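3,4-dihydroxybenzoate decarboxylase (Enterobacter cloacae, PDB 5NY5) probably catalyses the reversible decarboxylation of 3,4-dihydroxybenzoate to catechol, as a UbiD-family enzyme dependent on prenylated flavin and a metal ion. Local coordinates at residues A[172-184]-A[296-308]. Numbering follows the deposited sequence.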
ATOM      1  N   LEU A 172      -9.857  11.364  43.462  1.00 66.35           N
ATOM      2  CA  LEU A 172      -9.582  10.662  44.708  1.00 67.72           C
ATOM      3  C   LEU A 172     -10.733   9.725  45.031  1.00 67.53           C
ATOM      4  O   LEU A 172     -11.901  10.117  44.947  1.00 66.21           O
ATOM      5  CB  LEU A 172      -9.365  11.645  45.862  1.00 67.88           C
ATOM      6  CG  LEU A 172      -8.139  12.557  45.768  1.00 68.44           C
ATOM      7  CD1 LEU A 172      -8.444  13.831  44.993  1.00 66.92           C
ATOM      8  CD2 LEU A 172      -7.609  12.877  47.152  1.00 69.67           C
ATOM      9  N   CYS A 173     -10.401   8.495  45.410  1.00 69.01           N
ATOM     10  CA  CYS A 173     -11.388   7.492  45.780  1.00 69.21           C
ATOM     11  C   CYS A 173     -11.417   7.347  47.296  1.00 70.27           C
ATOM     12  O   CYS A 173     -10.366   7.240  47.934  1.00 71.72           O
ATOM     13  CB  CYS A 173     -11.069   6.150  45.121  1.00 70.29           C
ATOM     14  SG  CYS A 173     -12.245   4.832  45.485  1.00 70.77           S
ATOM     15  N   VAL A 174     -12.620   7.345  47.865  1.00 69.72           N
ATOM     16  CA  VAL A 174     -12.771   7.220  49.309  1.00 70.83           C
ATOM     17  C   VAL A 174     -12.502   5.777  49.712  1.00 72.64           C
ATOM     18  O   VAL A 174     -13.139   4.847  49.205  1.00 72.63           O
ATOM     19  CB  VAL A 174     -14.167   7.671  49.755  1.00 69.84           C
ATOM     20  CG1 VAL A 174     -14.347   7.443  51.243  1.00 71.25           C
ATOM     21  CG2 VAL A 174     -14.387   9.131  49.403  1.00 68.24           C
ATOM     22  N   GLN A 175     -11.559   5.584  50.631  1.00 74.35           N
ATOM     23  CA  GLN A 175     -11.163   4.257  51.082  1.00 76.35           C
ATOM     24  C   GLN A 175     -11.581   3.968  52.515  1.00 77.67           C
ATOM     25  O   GLN A 175     -12.192   2.931  52.785  1.00 78.51           O
ATOM     26  CB  GLN A 175      -9.643   4.088  50.943  1.00 77.74           C
ATOM     27  CG  GLN A 175      -9.117   4.312  49.535  1.00 76.81           C
ATOM     28  CD  GLN A 175      -9.595   3.261  48.549  1.00 76.66           C
ATOM     29  OE1 GLN A 175     -10.084   2.201  48.939  1.00 77.63           O
ATOM     30  NE2 GLN A 175      -9.454   3.553  47.263  1.00 75.59           N
ATOM     31  N   GLU A 176     -11.261   4.865  53.446  1.00 78.02           N
ATOM     32  CA  GLU A 176     -11.613   4.668  54.846  1.00 79.47           C
ATOM     33  C   GLU A 176     -12.278   5.917  55.407  1.00 78.45           C
ATOM     34  O   GLU A 176     -12.544   6.869  54.667  1.00 76.55           O
ATOM     35  CB  GLU A 176     -10.372   4.317  55.669  1.00 81.80           C
ATOM     36  CG  GLU A 176      -9.577   3.136  55.142  1.00 83.07           C
ATOM     37  CD  GLU A 176     -10.296   1.816  55.319  1.00 84.02           C
ATOM     38  OE1 GLU A 176     -11.270   1.760  56.099  1.00 84.19           O
ATOM     39  OE2 GLU A 176      -9.884   0.828  54.677  1.00 84.75           O
ATOM     40  N   ARG A 177     -12.550   5.922  56.714  1.00 79.86           N
ATOM     41  CA  ARG A 177     -13.089   7.118  57.352  1.00 79.27           C
ATOM     42  C   ARG A 177     -12.106   8.279  57.311  1.00 78.97           C
ATOM     43  O   ARG A 177     -12.529   9.437  57.396  1.00 77.89           O
ATOM     44  CB  ARG A 177     -13.473   6.821  58.802  1.00 81.24           C
ATOM     45  CG  ARG A 177     -12.404   6.078  59.584  1.00 83.74           C
ATOM     46  CD  ARG A 177     -12.465   6.393  61.070  1.00 85.65           C
ATOM     47  NE  ARG A 177     -11.736   7.615  61.398  1.00 85.67           N
ATOM     48  CZ  ARG A 177     -11.442   8.001  62.635  1.00 87.58           C
ATOM     49  NH1 ARG A 177     -10.772   9.126  62.841  1.00 87.58           N
ATOM     50  NH2 ARG A 177     -11.814   7.259  63.667  1.00 89.62           N
ATOM     51  N   ASP A 178     -10.808   7.999  57.180  1.00 80.05           N
ATOM     52  CA  ASP A 178      -9.814   9.064  57.156  1.00 80.03           C
ATOM     53  C   ASP A 178      -8.743   8.836  56.096  1.00 79.86           C
ATOM     54  O   ASP A 178      -7.642   9.385  56.217  1.00 80.67           O
ATOM     55  CB  ASP A 178      -9.157   9.218  58.531  1.00 82.35           C
ATOM     56  CG  ASP A 178      -8.503   7.938  59.012  1.00 84.64           C
ATOM     57  OD1 ASP A 178      -8.751   6.873  58.410  1.00 84.45           O
ATOM     58  OD2 ASP A 178      -7.746   7.995  60.003  1.00 86.75           O
ATOM     59  N   GLU A 179      -9.035   8.049  55.061  1.00 78.97           N
ATOM     60  CA  GLU A 179      -8.056   7.712  54.039  1.00 79.05           C
ATOM     61  C   GLU A 179      -8.663   7.845  52.650  1.00 76.87           C
ATOM     62  O   GLU A 179      -9.826   7.494  52.431  1.00 75.85           O
ATOM     63  CB  GLU A 179      -7.522   6.288  54.234  1.00 81.03           C
ATOM     64  CG  GLU A 179      -6.803   6.073  55.553  1.00 83.49           C
ATOM     65  CD  GLU A 179      -6.328   4.648  55.727  1.00 85.55           C
ATOM     66  OE1 GLU A 179      -6.434   3.865  54.758  1.00 85.08           O
ATOM     67  OE2 GLU A 179      -5.852   4.307  56.831  1.00 87.75           O
ATOM     68  N   LEU A 180      -7.861   8.349  51.717  1.00 76.35           N
ATOM     69  CA  LEU A 180      -8.232   8.454  50.315  1.00 74.62           C
ATOM     70  C   LEU A 180      -7.097   7.918  49.457  1.00 75.53           C
ATOM     71  O   LEU A 180      -5.921   8.028  49.816  1.00 77.05           O
ATOM     72  CB  LEU A 180      -8.525   9.902  49.908  1.00 72.85           C
ATOM     73  CG  LEU A 180      -9.621  10.671  50.641  1.00 71.88           C
ATOM     74  CD1 LEU A 180      -9.343  12.159  50.547  1.00 71.06           C
ATOM     75  CD2 LEU A 180     -10.978  10.353  50.047  1.00 70.39           C
ATOM     76  N   SER A 181      -7.455   7.339  48.315  1.00 74.76           N
ATOM     77  CA  SER A 181      -6.480   6.904  47.326  1.00 75.52           C
ATOM     78  C   SER A 181      -6.419   7.934  46.207  1.00 74.00           C
ATOM     79  O   SER A 181      -7.456   8.338  45.673  1.00 72.20           O
ATOM     80  CB  SER A 181      -6.835   5.527  46.766  1.00 76.03           C
ATOM     81  OG  SER A 181      -8.081   5.552  46.096  1.00 74.25           O
HETATM   82  N   MSE A 182      -5.210   8.363  45.867  1.00 74.86           N
HETATM   83  CA  MSE A 182      -5.026   9.399  44.859  1.00 73.70           C
HETATM   84  C   MSE A 182      -3.878   9.071  43.913  1.00 74.96           C
HETATM   85  O   MSE A 182      -2.751   8.848  44.346  1.00 76.85           O
HETATM   86  CB  MSE A 182      -4.785  10.752  45.533  1.00 73.34           C
HETATM   87  CG  MSE A 182      -4.209  11.821  44.617  1.00 72.83           C
HETATM   88 SE   MSE A 182      -4.352  13.619  45.369  1.00 71.89          SE
HETATM   89  CE  MSE A 182      -2.757  14.402  44.572  1.00 73.11           C
ATOM     90  N   PHE A 183      -4.178   9.042  42.617  1.00 74.07           N
ATOM     91  CA  PHE A 183      -3.168   8.780  41.605  1.00 75.28           C
ATOM     92  C   PHE A 183      -2.408  10.055  41.260  1.00 75.21           C
ATOM     93  O   PHE A 183      -2.962  11.158  41.269  1.00 73.63           O
ATOM     94  CB  PHE A 183      -3.810   8.199  40.344  1.00 74.58           C
ATOM     95  CG  PHE A 183      -2.865   8.072  39.184  1.00 75.76           C
ATOM     96  CD1 PHE A 183      -1.978   7.014  39.111  1.00 77.94           C
ATOM     97  CD2 PHE A 183      -2.868   9.009  38.164  1.00 74.85           C
ATOM     98  CE1 PHE A 183      -1.108   6.893  38.044  1.00 79.22           C
ATOM     99  CE2 PHE A 183      -1.999   8.894  37.097  1.00 76.12           C
ATOM    100  CZ  PHE A 183      -1.119   7.835  37.037  1.00 78.32           C
ATOM    101  N   LEU A 184      -1.126   9.894  40.955  1.00 77.10           N
ATOM    102  CA  LEU A 184      -0.274  11.003  40.553  1.00 77.45           C
ATOM    103  C   LEU A 184       0.462  10.621  39.279  1.00 78.64           C
ATOM    104  O   LEU A 184       1.003   9.516  39.179  1.00 80.36           O
ATOM    105  CB  LEU A 184       0.726  11.375  41.657  1.00 79.02           C
ATOM    106  CG  LEU A 184       0.182  12.030  42.933  1.00 78.14           C
ATOM    107  CD1 LEU A 184      -0.351  10.997  43.920  1.00 78.46           C
ATOM    108  CD2 LEU A 184       1.243  12.904  43.588  1.00 79.50           C
ATOM    109  N   GLU A 296      -9.400   0.519  34.425  1.00 61.15           N
ATOM    110  CA  GLU A 296      -9.064  -0.558  35.340  1.00 62.98           C
ATOM    111  C   GLU A 296      -8.526   0.016  36.644  1.00 63.78           C
ATOM    112  O   GLU A 296      -7.921   1.091  36.671  1.00 63.23           O
ATOM    113  CB  GLU A 296      -8.038  -1.508  34.717  1.00 64.05           C
ATOM    114  CG  GLU A 296      -6.695  -0.868  34.406  1.00 67.60           C
ATOM    115  CD  GLU A 296      -5.666  -1.873  33.922  1.00 72.70           C
ATOM    116  OE1 GLU A 296      -6.052  -3.014  33.585  1.00 76.42           O
ATOM    117  OE2 GLU A 296      -4.468  -1.522  33.879  1.00 75.03           O
ATOM    118  N   ALA A 297      -8.760  -0.713  37.730  1.00 65.19           N
ATOM    119  CA  ALA A 297      -8.325  -0.259  39.041  1.00 66.15           C
ATOM    120  C   ALA A 297      -6.805  -0.244  39.130  1.00 67.25           C
ATOM    121  O   ALA A 297      -6.128  -1.148  38.633  1.00 68.17           O
ATOM    122  CB  ALA A 297      -8.906  -1.157  40.131  1.00 67.61           C
ATOM    123  N   ASN A 298      -6.269   0.791  39.762  1.00 67.26           N
ATOM    124  CA  ASN A 298      -4.826   0.880  39.953  1.00 68.49           C
ATOM    125  C   ASN A 298      -4.406  -0.037  41.097  1.00 70.75           C
ATOM    126  O   ASN A 298      -4.984   0.037  42.185  1.00 71.25           O
ATOM    127  CB  ASN A 298      -4.413   2.320  40.242  1.00 67.87           C
ATOM    128  CG  ASN A 298      -2.913   2.532  40.154  1.00 68.94           C
ATOM    129  OD1 ASN A 298      -2.126   1.748  40.685  1.00 70.83           O
ATOM    130  ND2 ASN A 298      -2.509   3.600  39.477  1.00 67.85           N
ATOM    131  N   PRO A 299      -3.425  -0.914  40.891  1.00 72.24           N
ATOM    132  CA  PRO A 299      -3.054  -1.866  41.948  1.00 74.56           C
ATOM    133  C   PRO A 299      -2.253  -1.238  43.080  1.00 75.84           C
ATOM    134  O   PRO A 299      -2.328  -1.702  44.221  1.00 77.44           O
ATOM    135  CB  PRO A 299      -2.221  -2.916  41.199  1.00 75.70           C
ATOM    136  CG  PRO A 299      -2.498  -2.685  39.742  1.00 73.79           C
ATOM    137  CD  PRO A 299      -2.761  -1.225  39.616  1.00 71.95           C
ATOM    138  N   SER A 300      -1.484  -0.192  42.787  1.00 75.29           N
ATOM    139  CA  SER A 300      -0.608   0.441  43.773  1.00 76.63           C
ATOM    140  C   SER A 300      -0.859   1.945  43.749  1.00 75.00           C
ATOM    141  O   SER A 300      -0.402   2.638  42.836  1.00 73.96           O
ATOM    142  CB  SER A 300       0.857   0.120  43.492  1.00 78.23           C
ATOM    143  OG  SER A 300       1.712   0.714  44.454  1.00 79.71           O
ATOM    144  N   LEU A 301      -1.577   2.449  44.752  1.00 74.90           N
ATOM    145  CA  LEU A 301      -1.889   3.865  44.836  1.00 73.54           C
ATOM    146  C   LEU A 301      -1.428   4.450  46.164  1.00 75.01           C
ATOM    147  O   LEU A 301      -1.624   3.832  47.215  1.00 76.48           O
ATOM    148  CB  LEU A 301      -3.394   4.112  44.674  1.00 71.73           C
ATOM    149  CG  LEU A 301      -3.882   4.239  43.234  1.00 69.70           C
ATOM    150  CD1 LEU A 301      -5.369   4.549  43.189  1.00 68.16           C
ATOM    151  CD2 LEU A 301      -3.082   5.307  42.513  1.00 68.94           C
ATOM    152  N   PRO A 302      -0.817   5.633  46.148  1.00 74.77           N
ATOM    153  CA  PRO A 302      -0.468   6.294  47.410  1.00 76.13           C
ATOM    154  C   PRO A 302      -1.713   6.747  48.155  1.00 75.37           C
ATOM    155  O   PRO A 302      -2.702   7.171  47.552  1.00 73.41           O
ATOM    156  CB  PRO A 302       0.389   7.484  46.964  1.00 75.79           C
ATOM    157  CG  PRO A 302      -0.007   7.727  45.554  1.00 73.63           C
ATOM    158  CD  PRO A 302      -0.346   6.389  44.976  1.00 73.48           C
ATOM    159  N   VAL A 303      -1.654   6.656  49.480  1.00 77.07           N
ATOM    160  CA  VAL A 303      -2.794   6.928  50.348  1.00 76.79           C
ATOM    161  C   VAL A 303      -2.665   8.336  50.910  1.00 76.73           C
ATOM    162  O   VAL A 303      -1.586   8.735  51.364  1.00 78.17           O
ATOM    163  CB  VAL A 303      -2.887   5.891  51.480  1.00 78.82           C
ATOM    164  CG1 VAL A 303      -3.882   6.334  52.539  1.00 78.91           C
ATOM    165  CG2 VAL A 303      -3.275   4.533  50.919  1.00 78.74           C
ATOM    166  N   ILE A 304      -3.758   9.091  50.874  1.00 75.18           N
ATOM    167  CA  ILE A 304      -3.847  10.384  51.539  1.00 75.23           C
ATOM    168  C   ILE A 304      -4.555  10.182  52.869  1.00 76.36           C
ATOM    169  O   ILE A 304      -5.705   9.729  52.908  1.00 75.64           O
ATOM    170  CB  ILE A 304      -4.580  11.421  50.675  1.00 72.99           C
ATOM    171  CG1 ILE A 304      -3.647  11.970  49.598  1.00 72.32           C
ATOM    172  CG2 ILE A 304      -5.108  12.554  51.538  1.00 73.08           C
ATOM    173  CD1 ILE A 304      -4.171  13.209  48.917  1.00 70.54           C
ATOM    174  N   LYS A 305      -3.865  10.504  53.960  1.00 78.26           N
ATOM    175  CA  LYS A 305      -4.434  10.459  55.302  1.00 79.55           C
ATOM    176  C   LYS A 305      -4.906  11.865  55.647  1.00 78.90           C
ATOM    177  O   LYS A 305      -4.087  12.767  55.847  1.00 79.54           O
ATOM    178  CB  LYS A 305      -3.406   9.959  56.312  1.00 82.20           C
ATOM    179  CG  LYS A 305      -3.969   9.610  57.677  1.00 83.79           C
ATOM    180  CD  LYS A 305      -4.459   8.174  57.724  1.00 84.25           C
ATOM    181  CE  LYS A 305      -4.686   7.720  59.156  1.00 86.44           C
ATOM    182  NZ  LYS A 305      -5.100   6.292  59.238  1.00 87.16           N
ATOM    183  N   VAL A 306      -6.224  12.056  55.703  1.00 78.58           N
ATOM    184  CA  VAL A 306      -6.765  13.386  55.945  1.00 77.89           C
ATOM    185  C   VAL A 306      -6.563  13.766  57.403  1.00 79.93           C
ATOM    186  O   VAL A 306      -6.760  12.951  58.315  1.00 82.29           O
ATOM    187  CB  VAL A 306      -8.250  13.447  55.545  1.00 80.53           C
ATOM    188  CG1 VAL A 306      -9.038  12.367  56.251  1.00 82.91           C
ATOM    189  CG2 VAL A 306      -8.833  14.818  55.857  1.00 81.09           C
ATOM    190  N   LYS A 307      -6.137  15.007  57.631  1.00 79.32           N
ATOM    191  CA  LYS A 307      -6.012  15.551  58.975  1.00 81.18           C
ATOM    192  C   LYS A 307      -7.169  16.458  59.353  1.00 80.48           C
ATOM    193  O   LYS A 307      -7.567  16.484  60.521  1.00 81.87           O
ATOM    194  CB  LYS A 307      -4.698  16.325  59.115  1.00 82.35           C
ATOM    195  CG  LYS A 307      -3.460  15.475  58.901  1.00 83.48           C
ATOM    196  CD  LYS A 307      -3.442  14.296  59.856  1.00 85.32           C
ATOM    197  CE  LYS A 307      -2.240  13.402  59.609  1.00 86.54           C
ATOM    198  NZ  LYS A 307      -2.235  12.220  60.513  1.00 88.43           N
ATOM    199  N   ALA A 308      -7.720  17.193  58.393  1.00 78.48           N
ATOM    200  CA  ALA A 308      -8.854  18.062  58.655  1.00 77.81           C
ATOM    201  C   ALA A 308      -9.644  18.256  57.372  1.00 75.44           C
ATOM    202  O   ALA A 308      -9.080  18.285  56.276  1.00 74.34           O
ATOM    203  CB  ALA A 308      -8.409  19.420  59.209  1.00 83.42           C
TER
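L180 and I304 form the hydrogen-bonded pair at the middle of an antiparallel ladder between strands 179-182 and 303-308, whose axes approach to 4.5 Å with their directions 147° apart. L180 N gives to I304 O, and I304 N to L180 O at 2.6 Å; beyond them V306 N bonds to D178 O and M182 N to P302 O (3.2 Å).

E179 and K305 share a face with S181 and V303, and with D178 of the preceding turn they form a salt-bridge network. K305 bends at chi2 (87°), which brings NZ between two carboxylates, 3.2 Å from both D178 OD2 and E179 OE2. The extended E179 offers its anti lone pair, while its CG lies against K305 CD, so the aliphatic stems of the two chains also touch. Farther along, the small S181 lets L301 CD1 lie against its CB, while OG accepts from Q175 NE2.

The other face is apolar and buried. I304 suits it with a long apolar arm: CG1, anti to the carbonyl carbon, carries CD1 to the selenium of M182, a selenomethionine, at 3.6 Å. CD1 also touches L172 CD2, the two side chains crossing at about a right angle.

Beyond the paired strands, P302 has no N-H to give to the ladder, and its ring sets CG 3.7 Å from L184 CD1. L301 CD2 lies at the edge of the F183 ring, near its plane, and 3.7 Å from F183 CB.

The pairing belongs to the curled antiparallel sheet of the UbiD Rift-related, FMN-binding domain; from it the chain continues to F183, which binds prenylated FMN in this enzyme, although no cofactor is bound in this apo chain.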